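Local coordinates for protein glycoside hydrolase family 81 (Clostridium thermocellum, PDB 6FOP) that probably hydrolyses beta-1,3-glucans such as laminarin as an endo-acting glucanase of the bacterial cellulosome, at residues T152-G156 / D208-L214; T569-G575 / P612-Q618; N577-I581 / I617-Y621. All blocks are in the same frame, centred on the assembly; numbering follows the deposited sequence.

In the fold
From the N terminus, contact 1 comes first. It joins the edge strand 152-155 of an eight-stranded antiparallel sheet to the start of helix 211-220, and so closes a loop made largely of strands. Contacts 2 and 3 follow much later, in the C-terminal family 81 region. Contact 2 starts from helix 570-575, contact 3 from the loop 577-581 just after it. They close loops of 36 and 35 residues that both hold helix 592-606 and end on helix 615-622. They share Ile617 and Gln618, and touch where Trp614 CZ3 lies 3.6 Å from Leu579 CD2. Contact 1 stands apart, its centre about 52 Å from that of contact 2 and about 51 Å from that of contact 3.

Contact 1 of 3, residues T152-G156 / D208-L214; sequences TVFYG and DNTVSTL
Residues 152-155 form an edge strand, extended except at Phe154. Thr152 pairs by backbone hydrogen bonds with Thr166 of strand 162-167, which places the strand in its sheet. At Phe154 the backbone departs from the extended form (phi/psi -89/-18). Phe154 and Tyr155 both pair with Gly164, so the strand has a classic beta bulge. The bulge lets both CA-to-CB bonds point toward 208-214. Phe154 lies nearest Asn209 (CA-CA 7.0 Å) and Tyr155 nearest Val211 (7.2 Å). Phe154 is p (chi1 71°). Asn209 CB sits 3.8 Å from the Phe154 ring centroid, 6° off the normal, a CH-pi contact over the face. Phe154 CD1 is 3.2 Å from Asn209 O, and Phe154 CE1 is 4.2 Å from Leu214 CD2. Tyr155 is t. Its CD2 is 3.5 Å from Leu214 CD2, and its CD1 is 4.4 Å from Val211 CG2. In 208-214, Asp208 OD1 accepts from Thr210 N (2.8 Å), making an Asx turn, and from Thr210 OG1 (2.7 Å). Asp208 OD2 accepts from Thr213 OG1 (2.7 Å). Thr210 is the N-cap, its OG1 accepting from Thr213 N (3.2 Å). Leu206 and Phe175 also pack on Leu214. The arrangement is a capped helix start packed by apolar contacts against the bulged edge strand of an antiparallel sheet.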
loop_
_atom_site.group_PDB
_atom_site.type_symbol
_atom_site.label_atom_id
_atom_site.label_comp_id
_atom_site.label_asym_id
_atom_site.label_seq_id
_atom_site.Cartn_x
_atom_site.Cartn_y
_atom_site.Cartn_z
ATOM N N THR A 152 -22.076 18.913 -25.144
ATOM C CA THR A 152 -22.605 18.363 -26.385
ATOM C C THR A 152 -23.461 17.178 -26.010
ATOM O O THR A 152 -23.033 16.346 -25.225
ATOM C CB THR A 152 -21.459 17.875 -27.279
ATOM O OG1 THR A 152 -20.635 18.996 -27.561
ATOM C CG2 THR A 152 -21.978 17.273 -28.613
ATOM N N VAL A 153 -24.652 17.098 -26.578
ATOM C CA VAL A 153 -25.528 15.974 -26.329
ATOM C C VAL A 153 -25.457 15.148 -27.626
ATOM O O VAL A 153 -25.959 15.549 -28.668
ATOM C CB VAL A 153 -26.943 16.437 -25.994
ATOM C CG1 VAL A 153 -27.824 15.224 -25.737
ATOM C CG2 VAL A 153 -26.904 17.336 -24.754
ATOM N N PHE A 154 -24.737 14.028 -27.545
ATOM C CA PHE A 154 -24.600 13.143 -28.702
ATOM C C PHE A 154 -25.701 12.092 -28.801
ATOM O O PHE A 154 -25.897 11.526 -29.883
ATOM C CB PHE A 154 -23.190 12.524 -28.798
ATOM C CG PHE A 154 -22.859 11.488 -27.755
ATOM C CD1 PHE A 154 -23.239 10.156 -27.922
ATOM C CD2 PHE A 154 -22.085 11.826 -26.657
ATOM C CE1 PHE A 154 -22.925 9.192 -26.981
ATOM C CE2 PHE A 154 -21.744 10.859 -25.714
ATOM C CZ PHE A 154 -22.153 9.542 -25.881
ATOM N N TYR A 155 -26.417 11.853 -27.704
ATOM C CA TYR A 155 -27.566 10.972 -27.700
ATOM C C TYR A 155 -28.559 11.496 -26.696
ATOM O O TYR A 155 -28.198 11.882 -25.573
ATOM C CB TYR A 155 -27.188 9.521 -27.293
ATOM C CG TYR A 155 -28.417 8.675 -27.137
ATOM C CD1 TYR A 155 -29.034 8.094 -28.251
ATOM C CD2 TYR A 155 -29.047 8.558 -25.899
ATOM C CE1 TYR A 155 -30.219 7.376 -28.123
ATOM C CE2 TYR A 155 -30.231 7.840 -25.761
ATOM C CZ TYR A 155 -30.811 7.248 -26.874
ATOM O OH TYR A 155 -31.985 6.523 -26.743
ATOM N N GLY A 156 -29.831 11.444 -27.098
ATOM C CA GLY A 156 -30.931 11.651 -26.182
ATOM C C GLY A 156 -31.643 12.961 -26.363
ATOM O O GLY A 156 -31.202 13.831 -27.104
ATOM N N ASP A 208 -15.921 6.234 -25.566
ATOM C CA ASP A 208 -16.156 6.795 -26.903
ATOM C C ASP A 208 -17.557 7.396 -26.917
ATOM O O ASP A 208 -18.273 7.286 -25.932
ATOM C CB ASP A 208 -15.963 5.713 -28.001
ATOM C CG ASP A 208 -16.943 4.573 -27.895
ATOM O OD1 ASP A 208 -18.145 4.834 -28.050
ATOM O OD2 ASP A 208 -16.518 3.412 -27.627
ATOM N N ASN A 209 -17.934 8.033 -28.027
ATOM C CA ASN A 209 -19.255 8.647 -28.171
ATOM C C ASN A 209 -20.177 7.881 -29.100
ATOM O O ASN A 209 -21.101 8.473 -29.633
ATOM C CB ASN A 209 -19.148 10.107 -28.617
ATOM C CG ASN A 209 -18.568 10.288 -30.022
ATOM O OD1 ASN A 209 -18.141 9.341 -30.697
ATOM N ND2 ASN A 209 -18.597 11.534 -30.488
ATOM N N THR A 210 -19.985 6.569 -29.240
ATOM C CA THR A 210 -20.878 5.793 -30.078
ATOM C C THR A 210 -22.119 5.368 -29.292
ATOM O O THR A 210 -22.082 5.131 -28.077
ATOM C CB THR A 210 -20.194 4.549 -30.678
ATOM O OG1 THR A 210 -19.927 3.559 -29.667
ATOM C CG2 THR A 210 -18.910 4.943 -31.409
ATOM N N VAL A 211 -23.215 5.214 -30.044
ATOM C CA VAL A 211 -24.462 4.761 -29.437
ATOM C C VAL A 211 -24.327 3.318 -28.977
ATOM O O VAL A 211 -24.862 2.962 -27.959
ATOM C CB VAL A 211 -25.638 4.959 -30.420
ATOM C CG1 VAL A 211 -26.923 4.360 -29.864
ATOM C CG2 VAL A 211 -25.814 6.443 -30.693
ATOM N N SER A 212 -23.596 2.497 -29.715
ATOM C CA SER A 212 -23.363 1.115 -29.312
ATOM C C SER A 212 -22.705 1.008 -27.909
ATOM O O SER A 212 -23.144 0.238 -27.063
ATOM C CB SER A 212 -22.505 0.389 -30.358
ATOM O OG SER A 212 -22.257 -0.932 -29.909
ATOM N N THR A 213 -21.680 1.822 -27.678
ATOM C CA THR A 213 -21.034 1.865 -26.384
ATOM C C THR A 213 -21.970 2.359 -25.305
ATOM O O THR A 213 -22.062 1.744 -24.235
ATOM C CB THR A 213 -19.754 2.687 -26.459
ATOM O OG1 THR A 213 -18.853 2.016 -27.353
ATOM C CG2 THR A 213 -19.102 2.865 -25.081
ATOM N N LEU A 214 -22.702 3.425 -25.587
ATOM C CA LEU A 214 -23.646 3.965 -24.611
ATOM C C LEU A 214 -24.692 2.926 -24.233
ATOM O O LEU A 214 -25.040 2.799 -23.064
ATOM C CB LEU A 214 -24.305 5.211 -25.172
ATOM C CG LEU A 214 -25.334 5.902 -24.285
ATOM C CD1 LEU A 214 -24.708 6.414 -22.987
ATOM C CD2 LEU A 214 -25.970 7.048 -25.057
#

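Contact 2 of 3, residues T569-G575 / P612-Q618; sequences TNSEKHG and PNWKDIQ. With NI (nickel (II) ion), chain B.
Helix 570-575 meets the loop 612-614 and the start of helix 615-622, with Ser571 nearest Asn613 and Gly575 nearest Ile617 (CA-CA 6.5 Å each). Thr569 and Glu572 form a capping box: Glu572 N donates to Thr569 OG1 (3.1 Å), and Thr569 N to Glu572 OE2 (2.9 Å). Asn613 (chi1 p) joins it: OD1 accepts from Thr569 OG1 (2.6 Å) and ND2 donates to Glu572 OE2 (3.0 Å). Glu572 OE1 is hydrogen-bonded to Trp566 NE1. Asn613 O accepts from Ser571 OG (2.8 Å). Gln618 NE2 gives weak bonds to Ser571 O (3.0 Å) and Ser571 OG (3.3 Å). Glu572 CG lies over the six-membered ring face of Trp614 (phi/psi 47/42, chi1 m), a CH-pi contact 3.8 Å from the centroid, 12° off the normal. A CB on Gly575 would clash with Trp614 CE3. His574 NE2 binds nickel at 2.1 Å; His562, Glu601 and Glu605 complete the site. His574 ND1 is hydrogen-bonded to Asn598 OD1. Helix 592-606, which supplies both glutamates, also packs on Pro612 and Gln618.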
loop_
_atom_site.group_PDB
_atom_site.type_symbol
_atom_site.label_atom_id
_atom_site.label_comp_id
_atom_site.label_asym_id
_atom_site.label_seq_id
_atom_site.Cartn_x
_atom_site.Cartn_y
_atom_site.Cartn_z
ATOM N N THR A 569 19.798 14.711 -2.162
ATOM C CA THR A 569 20.422 14.424 -3.434
ATOM C C THR A 569 19.550 13.437 -4.205
ATOM O O THR A 569 18.606 12.817 -3.650
ATOM C CB THR A 569 21.800 13.766 -3.262
ATOM O OG1 THR A 569 21.605 12.468 -2.721
ATOM C CG2 THR A 569 22.739 14.607 -2.367
ATOM N N ASN A 570 19.877 13.254 -5.478
ATOM C CA ASN A 570 19.202 12.241 -6.282
ATOM C C ASN A 570 19.512 10.815 -5.815
ATOM O O ASN A 570 18.700 9.900 -6.019
ATOM C CB ASN A 570 19.462 12.455 -7.780
ATOM C CG ASN A 570 18.798 13.714 -8.297
ATOM O OD1 ASN A 570 19.425 14.786 -8.458
ATOM N ND2 ASN A 570 17.529 13.624 -8.472
ATOM N N SER A 571 20.641 10.633 -5.132
ATOM C CA SER A 571 20.888 9.368 -4.441
ATOM C C SER A 571 19.855 9.111 -3.342
ATOM O O SER A 571 19.332 7.988 -3.228
ATOM C CB SER A 571 22.300 9.301 -3.902
ATOM O OG SER A 571 22.498 8.077 -3.234
ATOM N N GLU A 572 19.581 10.130 -2.525
ATOM C CA GLU A 572 18.509 10.020 -1.537
ATOM C C GLU A 572 17.138 9.789 -2.201
ATOM O O GLU A 572 16.366 8.948 -1.746
ATOM C CB GLU A 572 18.468 11.245 -0.619
ATOM C CG GLU A 572 19.705 11.327 0.272
ATOM C CD GLU A 572 19.823 12.658 0.960
ATOM O OE1 GLU A 572 19.268 12.791 2.068
ATOM O OE2 GLU A 572 20.464 13.575 0.379
ATOM N N LYS A 573 16.861 10.494 -3.303
ATOM C CA LYS A 573 15.577 10.329 -3.950
ATOM C C LYS A 573 15.363 8.885 -4.403
ATOM O O LYS A 573 14.268 8.337 -4.236
ATOM C CB LYS A 573 15.416 11.286 -5.129
ATOM C CG LYS A 573 15.363 12.749 -4.728
ATOM C CD LYS A 573 15.098 13.662 -5.909
ATOM C CE LYS A 573 15.233 15.115 -5.496
ATOM N NZ LYS A 573 14.869 16.056 -6.575
ATOM N N HIS A 574 16.394 8.259 -4.964
ATOM C CA HIS A 574 16.326 6.848 -5.365
ATOM C C HIS A 574 16.302 5.906 -4.137
ATOM O O HIS A 574 15.528 4.940 -4.098
ATOM C CB HIS A 574 17.512 6.533 -6.287
ATOM C CG HIS A 574 17.286 6.965 -7.699
ATOM N ND1 HIS A 574 17.219 6.081 -8.742
ATOM C CD2 HIS A 574 17.039 8.180 -8.225
ATOM C CE1 HIS A 574 16.967 6.727 -9.856
ATOM N NE2 HIS A 574 16.863 8.004 -9.570
ATOM N N GLY A 575 17.129 6.223 -3.132
ATOM C CA GLY A 575 17.315 5.327 -1.997
ATOM C C GLY A 575 16.104 5.161 -1.096
ATOM O O GLY A 575 15.998 4.132 -0.396
ATOM N N PRO A 612 26.890 10.482 -4.397
ATOM C CA PRO A 612 27.517 11.489 -3.511
ATOM C C PRO A 612 27.331 11.190 -2.027
ATOM O O PRO A 612 28.119 11.647 -1.192
ATOM C CB PRO A 612 26.806 12.786 -3.918
ATOM C CG PRO A 612 25.467 12.316 -4.393
ATOM C CD PRO A 612 25.772 11.061 -5.163
ATOM N N ASN A 613 26.256 10.468 -1.732
ATOM C CA ASN A 613 25.874 10.108 -0.392
ATOM C C ASN A 613 24.971 8.865 -0.433
ATOM O O ASN A 613 24.660 8.359 -1.516
ATOM C CB ASN A 613 25.248 11.297 0.365
ATOM C CG ASN A 613 23.905 11.731 -0.176
ATOM O OD1 ASN A 613 23.517 11.399 -1.298
ATOM N ND2 ASN A 613 23.203 12.479 0.630
ATOM N N TRP A 614 24.628 8.339 0.736
ATOM C CA TRP A 614 23.954 7.029 0.842
ATOM C C TRP A 614 24.621 5.966 -0.021
ATOM O O TRP A 614 23.973 5.125 -0.646
ATOM C CB TRP A 614 22.450 7.135 0.551
ATOM C CG TRP A 614 21.665 7.783 1.633
ATOM C CD1 TRP A 614 22.132 8.452 2.733
ATOM C CD2 TRP A 614 20.221 7.835 1.727
ATOM N NE1 TRP A 614 21.083 8.902 3.495
ATOM C CE2 TRP A 614 19.905 8.565 2.889
ATOM C CE3 TRP A 614 19.190 7.345 0.937
ATOM C CZ2 TRP A 614 18.584 8.816 3.286
ATOM C CZ3 TRP A 614 17.879 7.586 1.328
ATOM C CH2 TRP A 614 17.593 8.325 2.488
ATOM N N LYS A 615 25.969 5.981 0.007
ATOM C CA LYS A 615 26.711 5.020 -0.807
ATOM C C LYS A 615 26.449 3.578 -0.353
ATOM O O LYS A 615 26.437 2.666 -1.180
ATOM C CB LYS A 615 28.212 5.265 -0.719
ATOM C CG LYS A 615 28.725 6.487 -1.463
ATOM C CD LYS A 615 30.249 6.559 -1.318
ATOM C CE LYS A 615 30.900 7.514 -2.297
ATOM N NZ LYS A 615 30.580 8.918 -1.949
ATOM N N ASP A 616 26.273 3.379 0.965
ATOM C CA ASP A 616 25.914 2.041 1.479
ATOM C C ASP A 616 24.618 1.500 0.858
ATOM O O ASP A 616 24.592 0.393 0.311
ATOM C CB ASP A 616 25.860 1.966 3.008
ATOM C CG ASP A 616 25.032 3.061 3.678
ATOM O OD1 ASP A 616 24.594 4.050 3.027
ATOM O OD2 ASP A 616 24.803 2.912 4.890
ATOM N N ILE A 617 23.562 2.311 0.911
ATOM C CA ILE A 617 22.266 1.920 0.345
ATOM C C ILE A 617 22.443 1.666 -1.154
ATOM O O ILE A 617 21.936 0.668 -1.686
ATOM C CB ILE A 617 21.229 3.014 0.573
ATOM C CG1 ILE A 617 21.030 3.341 2.049
ATOM C CG2 ILE A 617 19.903 2.655 -0.067
ATOM C CD1 ILE A 617 20.651 2.199 2.914
ATOM N N GLN A 618 23.154 2.575 -1.847
ATOM C CA GLN A 618 23.290 2.442 -3.304
ATOM C C GLN A 618 24.130 1.253 -3.707
ATOM O O GLN A 618 23.856 0.604 -4.721
ATOM C CB GLN A 618 23.859 3.709 -3.926
ATOM C CG GLN A 618 22.920 4.894 -3.842
ATOM C CD GLN A 618 21.677 4.712 -4.668
ATOM O OE1 GLN A 618 21.631 3.856 -5.542
ATOM N NE2 GLN A 618 20.681 5.567 -4.431
HETATM NI NI NI B . 16.280 9.453 -10.923
#

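Contact 3 of 3, residues N577-I581 / I617-Y621; sequences NFLPI and IQYMY
Phe578 is the main residue here, followed by Ile581 and Ile617. Segment 577-581 is an irregular loop, while 617-621 is helical, with Tyr621 N bonded to Ile617 O at 3.1 Å. Phe578 lies nearest Tyr621 (CA-CA 7.3 Å) and Leu579 nearest Ile617 (6.9 Å). Phe578 is m (chi1 -49°) and Tyr621 is t, which brings their rings into an offset stack. The centroids are 3.6 Å apart and the planes meet at only 8°; Phe578 CE1 comes within 3.2 Å of Tyr621 CE1. The edge of the Phe578 ring meets Ile617 CG2, 4.1 Å from its CD2, and Gln618 OE1, 3.7 Å from its CE2. The loop after helix 570-575 packs on helix 615-622 in the helical C-terminal domain, consistent with the (alpha/alpha)6 barrel of the six-hairpin glycosidase clan. A cis peptide bond precedes Pro580. The CA-to-CB bond of Pro580 points away from 617-621, those of Leu579 and Ile581 toward it. In the conformer given, Ile581 is m,t. Its CD1 reaches Met620 CB at 3.5 Å, Ile617 O at 3.8 Å and Ile617 CG2 at 4.3 Å. Ile617 is m,m and meets Phe578, Leu579 and Ile581; its CD1 is 4.1 Å from Leu579 CB. Ile595 and Asn598 of helix 592-606 touch Tyr621, and Trp652 of helix 646-659 touches Ile581.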
loop_
_atom_site.group_PDB
_atom_site.type_symbol
_atom_site.label_atom_id
_atom_site.label_comp_id
_atom_site.label_asym_id
_atom_site.label_seq_id
_atom_site.Cartn_x
_atom_site.Cartn_y
_atom_site.Cartn_z
ATOM N N ASN A 577 13.256 4.344 -1.854
ATOM C CA ASN A 577 12.490 3.179 -2.275
ATOM C C ASN A 577 13.265 1.882 -2.238
ATOM O O ASN A 577 12.820 0.866 -2.737
ATOM C CB ASN A 577 11.778 3.442 -3.616
ATOM C CG ASN A 577 10.444 4.087 -3.386
ATOM O OD1 ASN A 577 9.507 3.417 -2.939
ATOM N ND2 ASN A 577 10.372 5.411 -3.554
ATOM N N PHE A 578 14.466 1.955 -1.659
ATOM C CA PHE A 578 15.231 0.751 -1.356
ATOM C C PHE A 578 15.228 0.451 0.137
ATOM O O PHE A 578 15.035 -0.710 0.539
ATOM C CB PHE A 578 16.695 0.872 -1.827
ATOM C CG PHE A 578 16.883 1.355 -3.258
ATOM C CD1 PHE A 578 15.935 1.167 -4.247
ATOM C CD2 PHE A 578 18.061 1.988 -3.612
ATOM C CE1 PHE A 578 16.144 1.645 -5.526
ATOM C CE2 PHE A 578 18.275 2.478 -4.888
ATOM C CZ PHE A 578 17.310 2.294 -5.864
ATOM N N LEU A 579 15.474 1.464 0.966
ATOM C CA LEU A 579 15.686 1.204 2.390
ATOM C C LEU A 579 14.351 1.021 3.131
ATOM O O LEU A 579 13.324 1.635 2.767
ATOM C CB LEU A 579 16.570 2.288 3.000
ATOM C CG LEU A 579 15.942 3.633 3.328
ATOM C CD1 LEU A 579 15.219 3.615 4.685
ATOM C CD2 LEU A 579 17.032 4.703 3.333
ATOM N N PRO A 580 14.322 0.215 4.190
ATOM C CA PRO A 580 15.442 -0.594 4.661
ATOM C C PRO A 580 15.641 -1.822 3.778
ATOM O O PRO A 580 14.688 -2.487 3.391
ATOM C CB PRO A 580 15.004 -1.006 6.062
ATOM C CG PRO A 580 13.509 -1.094 5.946
ATOM C CD PRO A 580 13.103 -0.014 4.980
ATOM N N ILE A 581 16.897 -2.137 3.502
ATOM C CA ILE A 581 17.215 -3.340 2.752
ATOM C C ILE A 581 17.287 -4.508 3.738
ATOM O O ILE A 581 18.145 -4.523 4.610
ATOM C CB ILE A 581 18.492 -3.150 1.896
ATOM C CG1 ILE A 581 18.293 -1.983 0.896
ATOM C CG2 ILE A 581 18.813 -4.415 1.133
ATOM C CD1 ILE A 581 19.516 -1.656 0.058
ATOM N N ILE A 617 23.562 2.311 0.911
ATOM C CA ILE A 617 22.266 1.920 0.345
ATOM C C ILE A 617 22.443 1.666 -1.154
ATOM O O ILE A 617 21.936 0.668 -1.686
ATOM C CB ILE A 617 21.229 3.014 0.573
ATOM C CG1 ILE A 617 21.030 3.341 2.049
ATOM C CG2 ILE A 617 19.903 2.655 -0.067
ATOM C CD1 ILE A 617 20.651 2.199 2.914
ATOM N N GLN A 618 23.154 2.575 -1.847
ATOM C CA GLN A 618 23.290 2.442 -3.304
ATOM C C GLN A 618 24.130 1.253 -3.707
ATOM O O GLN A 618 23.856 0.604 -4.721
ATOM C CB GLN A 618 23.859 3.709 -3.926
ATOM C CG GLN A 618 22.920 4.894 -3.842
ATOM C CD GLN A 618 21.677 4.712 -4.668
ATOM O OE1 GLN A 618 21.631 3.856 -5.542
ATOM N NE2 GLN A 618 20.681 5.567 -4.431
ATOM N N TYR A 619 25.180 0.957 -2.927
ATOM C CA TYR A 619 25.994 -0.209 -3.294
ATOM C C TYR A 619 25.314 -1.534 -2.946
ATOM O O TYR A 619 25.505 -2.525 -3.671
ATOM C CB TYR A 619 27.392 -0.127 -2.687
ATOM C CG TYR A 619 28.220 1.069 -3.116
ATOM C CD1 TYR A 619 28.011 1.706 -4.335
ATOM C CD2 TYR A 619 29.226 1.546 -2.300
ATOM C CE1 TYR A 619 28.790 2.775 -4.745
ATOM C CE2 TYR A 619 30.002 2.630 -2.691
ATOM C CZ TYR A 619 29.765 3.263 -3.890
ATOM O OH TYR A 619 30.544 4.322 -4.288
ATOM N N MET A 620 24.477 -1.567 -1.897
ATOM C CA MET A 620 23.634 -2.745 -1.663
ATOM C C MET A 620 22.673 -2.981 -2.823
ATOM O O MET A 620 22.471 -4.125 -3.261
ATOM C CB MET A 620 22.860 -2.609 -0.372
ATOM C CG MET A 620 23.735 -2.747 0.862
ATOM S SD MET A 620 22.685 -2.809 2.336
ATOM C CE MET A 620 22.180 -1.109 2.510
ATOM N N TYR A 621 22.124 -1.881 -3.368
ATOM C CA TYR A 621 21.230 -1.957 -4.519
ATOM C C TYR A 621 21.979 -2.421 -5.776
ATOM O O TYR A 621 21.556 -3.360 -6.465
ATOM C CB TYR A 621 20.631 -0.581 -4.752
ATOM C CG TYR A 621 19.672 -0.503 -5.899
ATOM C CD1 TYR A 621 18.389 -1.059 -5.788
ATOM C CD2 TYR A 621 19.994 0.184 -7.067
ATOM C CE1 TYR A 621 17.494 -0.990 -6.838
ATOM C CE2 TYR A 621 19.084 0.273 -8.111
ATOM C CZ TYR A 621 17.837 -0.319 -7.995
ATOM O OH TYR A 621 16.927 -0.200 -9.047
#